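Putative uncharacterized protein (Bacteroides vulgatus, PDB 4F7A) probably binds glycans, perhaps mucin O-glycans, at the cell surface as a SusD/RagB-family outer membrane lipoprotein built on a TPR-like helical fold. Local coordinates at residues Gln249-Met263 and Gln313-Thr327. Numbering follows the deposited sequence.
Sequences QNPLAGVAGWGETYM and QSYSFINTQTITAST
Helix 251-257, capped by N250, and strand 262-263 of this SusD-like fold pack on the loop before strand 329-332, with a T-shaped pair of Y262 and F317 at one end. N250 suits the N-cap because its short side chain lets OD1 accept from L252 N in the first turn; ND2, with CG anti to the backbone N (chi1 -170°), is then left to donate to T327 O at 3.1 Å. Its backbone N adds a nearly straight bond to A325 O, at the type I turn 324-327. Along the helix, branched L252 touches both I318 CD1 and I323 CG2 with CD2, and the small A256 lets I318 CG2 come to 3.7 Å from its CB. After a Schellman motif at G259, Y262 and F317 form a non-hydrogen-bonded antiparallel pair, flanked by bonds from I318 N to T261 O and from selenomethionine M263 N to S316 O. F317 directs its edge at the face of Y262, planes at 84°, with CD1 over the ring centre. T261 O lies above one face of F317, whereas T261 OG1 is buried without a polar partner. The phenol end of Y262 is fixed by OH donating to Q313 O at 2.7 Å.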
ATOM      1  N   GLN A 249     -16.788   7.487  -1.245  1.00 15.50           N
ATOM      2  CA  GLN A 249     -16.798   6.913  -2.591  1.00 17.57           C
ATOM      3  C   GLN A 249     -15.378   6.443  -2.862  1.00 14.84           C
ATOM      4  O   GLN A 249     -14.419   7.116  -2.466  1.00 13.94           O
ATOM      5  CB  GLN A 249     -17.200   7.979  -3.619  1.00 18.41           C
ATOM      6  CG  GLN A 249     -18.573   8.642  -3.389  1.00 25.37           C
ATOM      7  CD  GLN A 249     -19.717   7.725  -3.702  1.00 38.95           C
ATOM      8  OE1 GLN A 249     -20.239   7.728  -4.822  1.00 43.14           O
ATOM      9  NE2 GLN A 249     -20.125   6.922  -2.718  1.00 44.08           N
ATOM     10  N   ASN A 250     -15.237   5.301  -3.526  1.00 12.88           N
ATOM     11  CA  ASN A 250     -13.938   4.784  -3.848  1.00 12.86           C
ATOM     12  C   ASN A 250     -13.308   5.628  -4.967  1.00 13.18           C
ATOM     13  O   ASN A 250     -13.824   5.676  -6.081  1.00 13.56           O
ATOM     14  CB  ASN A 250     -14.056   3.320  -4.266  1.00 13.53           C
ATOM     15  CG  ASN A 250     -12.708   2.638  -4.397  1.00 12.58           C
ATOM     16  OD1 ASN A 250     -11.788   3.196  -4.980  1.00 12.42           O
ATOM     17  ND2 ASN A 250     -12.604   1.398  -3.892  1.00 11.93           N
ATOM     18  N   PRO A 251     -12.188   6.298  -4.685  1.00 12.30           N
ATOM     19  CA  PRO A 251     -11.668   7.234  -5.681  1.00 13.20           C
ATOM     20  C   PRO A 251     -11.073   6.552  -6.911  1.00 12.43           C
ATOM     21  O   PRO A 251     -10.999   7.171  -7.968  1.00 13.98           O
ATOM     22  CB  PRO A 251     -10.589   8.003  -4.913  1.00 13.57           C
ATOM     23  CG  PRO A 251     -10.188   7.110  -3.846  1.00  9.76           C
ATOM     24  CD  PRO A 251     -11.411   6.362  -3.429  1.00 12.14           C
ATOM     25  N   LEU A 252     -10.668   5.291  -6.787  1.00 10.75           N
ATOM     26  CA  LEU A 252     -10.161   4.551  -7.945  1.00 11.39           C
ATOM     27  C   LEU A 252     -11.240   4.447  -9.000  1.00 12.75           C
ATOM     28  O   LEU A 252     -10.966   4.594 -10.187  1.00 13.94           O
ATOM     29  CB  LEU A 252      -9.646   3.171  -7.540  1.00 10.99           C
ATOM     30  CG  LEU A 252      -9.071   2.265  -8.634  1.00 13.06           C
ATOM     31  CD1 LEU A 252      -7.844   2.847  -9.336  1.00 13.05           C
ATOM     32  CD2 LEU A 252      -8.742   0.886  -8.020  1.00 10.81           C
ATOM     33  N   ALA A 253     -12.481   4.227  -8.557  1.00 12.61           N
ATOM     34  CA  ALA A 253     -13.607   4.130  -9.452  1.00 14.70           C
ATOM     35  C   ALA A 253     -13.871   5.473 -10.090  1.00 15.38           C
ATOM     36  O   ALA A 253     -14.279   5.527 -11.250  1.00 13.32           O
ATOM     37  CB  ALA A 253     -14.900   3.582  -8.708  1.00 12.78           C
ATOM     38  N   GLY A 254     -13.617   6.555  -9.352  1.00 14.24           N
ATOM     39  CA  GLY A 254     -13.753   7.897  -9.898  1.00 16.68           C
ATOM     40  C   GLY A 254     -12.780   8.182 -11.023  1.00 15.87           C
ATOM     41  O   GLY A 254     -13.190   8.675 -12.075  1.00 18.23           O
ATOM     42  N   VAL A 255     -11.499   7.858 -10.811  1.00 14.59           N
ATOM     43  CA  VAL A 255     -10.470   8.002 -11.858  1.00 15.31           C
ATOM     44  C   VAL A 255     -10.740   7.053 -13.034  1.00 15.03           C
ATOM     45  O   VAL A 255     -10.528   7.427 -14.197  1.00 17.85           O
ATOM     46  CB  VAL A 255      -9.044   7.840 -11.287  1.00 14.70           C
ATOM     47  CG1 VAL A 255      -7.975   8.003 -12.364  1.00 11.77           C
ATOM     48  CG2 VAL A 255      -8.820   8.864 -10.142  1.00 12.94           C
ATOM     49  N   ALA A 256     -11.244   5.857 -12.745  1.00 12.01           N
ATOM     50  CA  ALA A 256     -11.662   4.925 -13.808  1.00 15.45           C
ATOM     51  C   ALA A 256     -12.775   5.552 -14.653  1.00 17.85           C
ATOM     52  O   ALA A 256     -12.801   5.384 -15.879  1.00 14.35           O
ATOM     53  CB  ALA A 256     -12.114   3.625 -13.258  1.00 14.45           C
ATOM     54  N   GLY A 257     -13.677   6.282 -13.996  1.00 17.96           N
ATOM     55  CA  GLY A 257     -14.761   6.968 -14.679  1.00 18.11           C
ATOM     56  C   GLY A 257     -14.266   8.047 -15.620  1.00 19.05           C
ATOM     57  O   GLY A 257     -14.928   8.357 -16.591  1.00 17.59           O
ATOM     58  N   TRP A 258     -13.101   8.617 -15.341  1.00 17.55           N
ATOM     59  CA  TRP A 258     -12.465   9.553 -16.270  1.00 18.16           C
ATOM     60  C   TRP A 258     -11.695   8.871 -17.408  1.00 19.92           C
ATOM     61  O   TRP A 258     -11.132   9.539 -18.261  1.00 18.04           O
ATOM     62  CB  TRP A 258     -11.481  10.448 -15.537  1.00 18.95           C
ATOM     63  CG  TRP A 258     -12.064  11.295 -14.473  1.00 20.91           C
ATOM     64  CD1 TRP A 258     -13.377  11.642 -14.311  1.00 25.45           C
ATOM     65  CD2 TRP A 258     -11.330  11.985 -13.454  1.00 22.29           C
ATOM     66  NE1 TRP A 258     -13.503  12.493 -13.227  1.00 24.55           N
ATOM     67  CE2 TRP A 258     -12.263  12.715 -12.687  1.00 22.08           C
ATOM     68  CE3 TRP A 258      -9.975  12.065 -13.123  1.00 22.58           C
ATOM     69  CZ2 TRP A 258     -11.881  13.500 -11.595  1.00 25.33           C
ATOM     70  CZ3 TRP A 258      -9.601  12.843 -12.037  1.00 29.89           C
ATOM     71  CH2 TRP A 258     -10.550  13.556 -11.296  1.00 28.41           C
ATOM     72  N   GLY A 259     -11.638   7.550 -17.399  1.00 17.98           N
ATOM     73  CA  GLY A 259     -10.939   6.806 -18.420  1.00 17.27           C
ATOM     74  C   GLY A 259      -9.434   6.718 -18.232  1.00 17.21           C
ATOM     75  O   GLY A 259      -8.721   6.546 -19.205  1.00 16.45           O
ATOM     76  N   GLU A 260      -8.944   6.774 -16.994  1.00 17.18           N
ATOM     77  CA  GLU A 260      -7.496   6.947 -16.738  1.00 16.52           C
ATOM     78  C   GLU A 260      -6.798   5.829 -15.956  1.00 16.84           C
ATOM     79  O   GLU A 260      -5.661   6.005 -15.539  1.00 18.05           O
ATOM     80  CB  GLU A 260      -7.256   8.309 -16.051  1.00 18.02           C
ATOM     81  CG  GLU A 260      -7.445   9.485 -17.003  1.00 20.60           C
ATOM     82  CD  GLU A 260      -7.140  10.826 -16.372  1.00 24.14           C
ATOM     83  OE1 GLU A 260      -5.980  11.068 -15.986  1.00 19.71           O
ATOM     84  OE2 GLU A 260      -8.058  11.658 -16.282  1.00 22.15           O
ATOM     85  N   THR A 261      -7.446   4.671 -15.792  1.00 16.92           N
ATOM     86  CA  THR A 261      -6.866   3.556 -15.032  1.00 13.41           C
ATOM     87  C   THR A 261      -6.674   2.307 -15.892  1.00 14.95           C
ATOM     88  O   THR A 261      -7.547   1.448 -15.955  1.00 15.17           O
ATOM     89  CB  THR A 261      -7.766   3.222 -13.829  1.00 15.81           C
ATOM     90  OG1 THR A 261      -9.093   2.973 -14.301  1.00 16.59           O
ATOM     91  CG2 THR A 261      -7.776   4.386 -12.823  1.00 10.48           C
ATOM     92  N   TYR A 262      -5.534   2.234 -16.574  1.00 12.01           N
ATOM     93  CA  TYR A 262      -5.194   1.096 -17.415  1.00 12.43           C
ATOM     94  C   TYR A 262      -4.306   0.126 -16.665  1.00 11.13           C
ATOM     95  O   TYR A 262      -3.616   0.496 -15.709  1.00 11.49           O
ATOM     96  CB  TYR A 262      -4.477   1.548 -18.711  1.00 12.46           C
ATOM     97  CG  TYR A 262      -5.407   2.180 -19.699  1.00 11.09           C
ATOM     98  CD1 TYR A 262      -5.902   3.476 -19.494  1.00 14.44           C
ATOM     99  CD2 TYR A 262      -5.854   1.473 -20.812  1.00 14.97           C
ATOM    100  CE1 TYR A 262      -6.759   4.060 -20.402  1.00 15.42           C
ATOM    101  CE2 TYR A 262      -6.732   2.054 -21.711  1.00 13.55           C
ATOM    102  CZ  TYR A 262      -7.188   3.341 -21.496  1.00 12.56           C
ATOM    103  OH  TYR A 262      -8.075   3.930 -22.397  1.00 18.13           O
HETATM  104  N   MSE A 263      -4.338  -1.111 -17.128  1.00 12.57           N
HETATM  105  CA  MSE A 263      -3.474  -2.185 -16.678  1.00 11.73           C
HETATM  106  C   MSE A 263      -1.995  -1.881 -16.942  1.00 12.16           C
HETATM  107  O   MSE A 263      -1.647  -1.393 -18.005  1.00 13.66           O
HETATM  108  CB  MSE A 263      -3.854  -3.447 -17.459  1.00 11.74           C
HETATM  109  CG  MSE A 263      -3.292  -4.729 -16.902  1.00 12.96           C
HETATM  110 SE   MSE A 263      -3.841  -6.204 -18.004  0.75  8.00          SE
HETATM  111  CE  MSE A 263      -3.714  -7.621 -16.687  1.00 12.50           C
ATOM    112  N   GLN A 313      -4.252   3.963 -25.398  1.00 17.55           N
ATOM    113  CA  GLN A 313      -5.663   4.141 -25.079  1.00 17.88           C
ATOM    114  C   GLN A 313      -6.554   2.909 -25.329  1.00 17.31           C
ATOM    115  O   GLN A 313      -7.650   2.814 -24.766  1.00 16.85           O
ATOM    116  CB  GLN A 313      -6.127   5.368 -25.876  1.00 22.13           C
ATOM    117  CG  GLN A 313      -7.549   5.561 -26.155  1.00 34.31           C
ATOM    118  CD  GLN A 313      -7.679   6.731 -27.110  1.00 44.14           C
ATOM    119  OE1 GLN A 313      -7.892   6.553 -28.313  1.00 48.44           O
ATOM    120  NE2 GLN A 313      -7.430   7.920 -26.597  1.00 35.02           N
ATOM    121  N   SER A 314      -6.098   1.970 -26.154  1.00 16.34           N
ATOM    122  CA  SER A 314      -6.841   0.723 -26.395  1.00 17.69           C
ATOM    123  C   SER A 314      -6.273  -0.511 -25.689  1.00 14.42           C
ATOM    124  O   SER A 314      -6.704  -1.640 -25.950  1.00 15.71           O
ATOM    125  CB  SER A 314      -6.964   0.490 -27.900  1.00 19.51           C
ATOM    126  OG  SER A 314      -7.675   1.586 -28.451  1.00 25.47           O
ATOM    127  N   TYR A 315      -5.333  -0.291 -24.772  1.00 14.64           N
ATOM    128  CA  TYR A 315      -4.852  -1.360 -23.870  1.00 14.29           C
ATOM    129  C   TYR A 315      -5.905  -1.725 -22.819  1.00 14.76           C
ATOM    130  O   TYR A 315      -6.995  -1.126 -22.760  1.00 14.68           O
ATOM    131  CB  TYR A 315      -3.499  -0.971 -23.242  1.00 12.19           C
ATOM    132  CG  TYR A 315      -2.294  -1.316 -24.105  1.00 11.35           C
ATOM    133  CD1 TYR A 315      -2.336  -1.232 -25.503  1.00 14.73           C
ATOM    134  CD2 TYR A 315      -1.102  -1.720 -23.524  1.00 13.38           C
ATOM    135  CE1 TYR A 315      -1.216  -1.548 -26.290  1.00 14.16           C
ATOM    136  CE2 TYR A 315       0.001  -2.007 -24.280  1.00 13.11           C
ATOM    137  CZ  TYR A 315      -0.047  -1.954 -25.658  1.00 14.77           C
ATOM    138  OH  TYR A 315       1.081  -2.283 -26.386  1.00 16.12           O
ATOM    139  N   SER A 316      -5.611  -2.740 -22.012  1.00 14.23           N
ATOM    140  CA  SER A 316      -6.585  -3.237 -21.043  1.00 14.10           C
ATOM    141  C   SER A 316      -6.894  -2.202 -19.957  1.00 14.82           C
ATOM    142  O   SER A 316      -5.995  -1.562 -19.425  1.00 14.29           O
ATOM    143  CB  SER A 316      -6.107  -4.521 -20.385  1.00 13.43           C
ATOM    144  OG  SER A 316      -6.148  -5.606 -21.291  1.00 13.14           O
ATOM    145  N   PHE A 317      -8.186  -2.075 -19.650  1.00 12.05           N
ATOM    146  CA  PHE A 317      -8.672  -1.141 -18.668  1.00 13.36           C
ATOM    147  C   PHE A 317      -9.069  -1.921 -17.438  1.00 12.09           C
ATOM    148  O   PHE A 317      -9.336  -3.113 -17.527  1.00 13.18           O
ATOM    149  CB  PHE A 317      -9.901  -0.390 -19.227  1.00 13.85           C
ATOM    150  CG  PHE A 317     -10.176   0.914 -18.529  1.00 12.50           C
ATOM    151  CD1 PHE A 317      -9.332   1.978 -18.708  1.00 14.52           C
ATOM    152  CD2 PHE A 317     -11.279   1.072 -17.697  1.00 17.09           C
ATOM    153  CE1 PHE A 317      -9.556   3.195 -18.069  1.00 18.29           C
ATOM    154  CE2 PHE A 317     -11.517   2.296 -17.066  1.00 15.46           C
ATOM    155  CZ  PHE A 317     -10.652   3.352 -17.253  1.00 16.18           C
ATOM    156  N   ILE A 318      -9.124  -1.239 -16.299  1.00 10.51           N
ATOM    157  CA  ILE A 318      -9.653  -1.810 -15.087  1.00 10.51           C
ATOM    158  C   ILE A 318     -11.070  -2.318 -15.308  1.00 11.87           C
ATOM    159  O   ILE A 318     -11.820  -1.787 -16.125  1.00 13.39           O
ATOM    160  CB  ILE A 318      -9.626  -0.797 -13.907  1.00 11.93           C
ATOM    161  CG1 ILE A 318      -9.597  -1.524 -12.567  1.00 13.44           C
ATOM    162  CG2 ILE A 318     -10.810   0.222 -13.996  1.00 10.36           C
ATOM    163  CD1 ILE A 318      -9.345  -0.581 -11.347  1.00  9.40           C
ATOM    164  N   ASN A 319     -11.411  -3.384 -14.604  1.00 11.79           N
ATOM    165  CA  ASN A 319     -12.783  -3.903 -14.576  1.00 11.84           C
ATOM    166  C   ASN A 319     -13.676  -3.049 -13.665  1.00 12.87           C
ATOM    167  O   ASN A 319     -13.551  -3.081 -12.424  1.00 14.28           O
ATOM    168  CB  ASN A 319     -12.777  -5.360 -14.098  1.00 11.70           C
ATOM    169  CG  ASN A 319     -14.142  -6.016 -14.194  1.00 16.76           C
ATOM    170  OD1 ASN A 319     -15.155  -5.331 -14.075  1.00 17.87           O
ATOM    171  ND2 ASN A 319     -14.176  -7.367 -14.380  1.00 13.01           N
ATOM    172  N   THR A 320     -14.575  -2.296 -14.279  1.00 13.73           N
ATOM    173  CA  THR A 320     -15.402  -1.327 -13.562  1.00 15.49           C
ATOM    174  C   THR A 320     -16.703  -1.932 -13.019  1.00 17.40           C
ATOM    175  O   THR A 320     -17.526  -1.205 -12.474  1.00 17.68           O
ATOM    176  CB  THR A 320     -15.695  -0.072 -14.428  1.00 16.96           C
ATOM    177  OG1 THR A 320     -16.245  -0.461 -15.700  1.00 15.10           O
ATOM    178  CG2 THR A 320     -14.393   0.717 -14.650  1.00 16.86           C
ATOM    179  N   GLN A 321     -16.907  -3.237 -13.199  1.00 16.01           N
ATOM    180  CA  GLN A 321     -17.925  -3.974 -12.442  0.50 15.36           C
ATOM    181  C   GLN A 321     -17.326  -4.382 -11.110  1.00 14.67           C
ATOM    182  O   GLN A 321     -18.003  -4.397 -10.096  1.00 15.72           O
ATOM    183  CB  GLN A 321     -18.419  -5.231 -13.185  0.50 16.21           C
ATOM    184  CG  GLN A 321     -19.349  -4.941 -14.354  0.50 24.85           C
ATOM    185  CD  GLN A 321     -19.741  -6.199 -15.125  0.50 31.00           C
ATOM    186  OE1 GLN A 321     -19.094  -7.245 -15.010  0.50 36.89           O
ATOM    187  NE2 GLN A 321     -20.803  -6.096 -15.913  0.50 29.44           N
ATOM    188  N   THR A 322     -16.036  -4.715 -11.114  1.00 15.39           N
ATOM    189  CA  THR A 322     -15.325  -5.088  -9.889  1.00 14.97           C
ATOM    190  C   THR A 322     -15.055  -3.881  -8.988  1.00 15.20           C
ATOM    191  O   THR A 322     -15.293  -3.928  -7.769  1.00 14.86           O
ATOM    192  CB  THR A 322     -14.009  -5.763 -10.235  1.00 17.00           C
ATOM    193  OG1 THR A 322     -14.299  -6.909 -11.034  1.00 14.10           O
ATOM    194  CG2 THR A 322     -13.238  -6.196  -8.972  1.00  9.52           C
ATOM    195  N   ILE A 323     -14.558  -2.798  -9.582  1.00 15.26           N
ATOM    196  CA  ILE A 323     -14.250  -1.581  -8.829  1.00 15.02           C
ATOM    197  C   ILE A 323     -15.301  -0.495  -9.185  1.00 16.72           C
ATOM    198  O   ILE A 323     -15.325   0.032 -10.312  1.00 15.87           O
ATOM    199  CB  ILE A 323     -12.814  -1.106  -9.106  1.00 15.37           C
ATOM    200  CG1 ILE A 323     -11.773  -2.179  -8.701  1.00 14.91           C
ATOM    201  CG2 ILE A 323     -12.520   0.235  -8.347  1.00 14.04           C
ATOM    202  CD1 ILE A 323     -11.785  -2.618  -7.233  1.00 14.37           C
ATOM    203  N   THR A 324     -16.170  -0.198  -8.224  1.00 13.90           N
ATOM    204  CA  THR A 324     -17.233   0.814  -8.372  1.00 15.92           C
ATOM    205  C   THR A 324     -17.108   1.845  -7.265  1.00 14.24           C
ATOM    206  O   THR A 324     -16.367   1.647  -6.310  1.00 13.16           O
ATOM    207  CB  THR A 324     -18.652   0.187  -8.296  1.00 17.64           C
ATOM    208  OG1 THR A 324     -18.957  -0.177  -6.932  1.00 19.40           O
ATOM    209  CG2 THR A 324     -18.746  -1.069  -9.179  1.00 21.07           C
ATOM    210  N   ALA A 325     -17.864   2.929  -7.361  1.00 14.15           N
ATOM    211  CA  ALA A 325     -17.862   3.964  -6.326  1.00 15.04           C
ATOM    212  C   ALA A 325     -18.216   3.397  -4.952  1.00 14.96           C
ATOM    213  O   ALA A 325     -17.700   3.883  -3.922  1.00 13.43           O
ATOM    214  CB  ALA A 325     -18.854   5.088  -6.705  1.00 14.99           C
ATOM    215  N   SER A 326     -19.117   2.399  -4.916  1.00 13.93           N
ATOM    216  CA  SER A 326     -19.561   1.837  -3.632  1.00 16.66           C
ATOM    217  C   SER A 326     -18.684   0.669  -3.161  1.00 18.59           C
ATOM    218  O   SER A 326     -18.966   0.049  -2.133  1.00 16.81           O
ATOM    219  CB  SER A 326     -21.039   1.419  -3.707  1.00 21.07           C
ATOM    220  OG  SER A 326     -21.191   0.347  -4.606  1.00 21.72           O
ATOM    221  N   THR A 327     -17.632   0.347  -3.908  1.00 16.82           N
ATOM    222  CA  THR A 327     -16.725  -0.741  -3.515  1.00 14.03           C
ATOM    223  C   THR A 327     -15.862  -0.312  -2.303  1.00 13.44           C
ATOM    224  O   THR A 327     -15.161   0.686  -2.387  1.00 12.04           O
ATOM    225  CB  THR A 327     -15.782  -1.108  -4.676  1.00 14.57           C
ATOM    226  OG1 THR A 327     -16.566  -1.571  -5.794  1.00 14.72           O
ATOM    227  CG2 THR A 327     -14.786  -2.187  -4.244  1.00 12.32           C
TER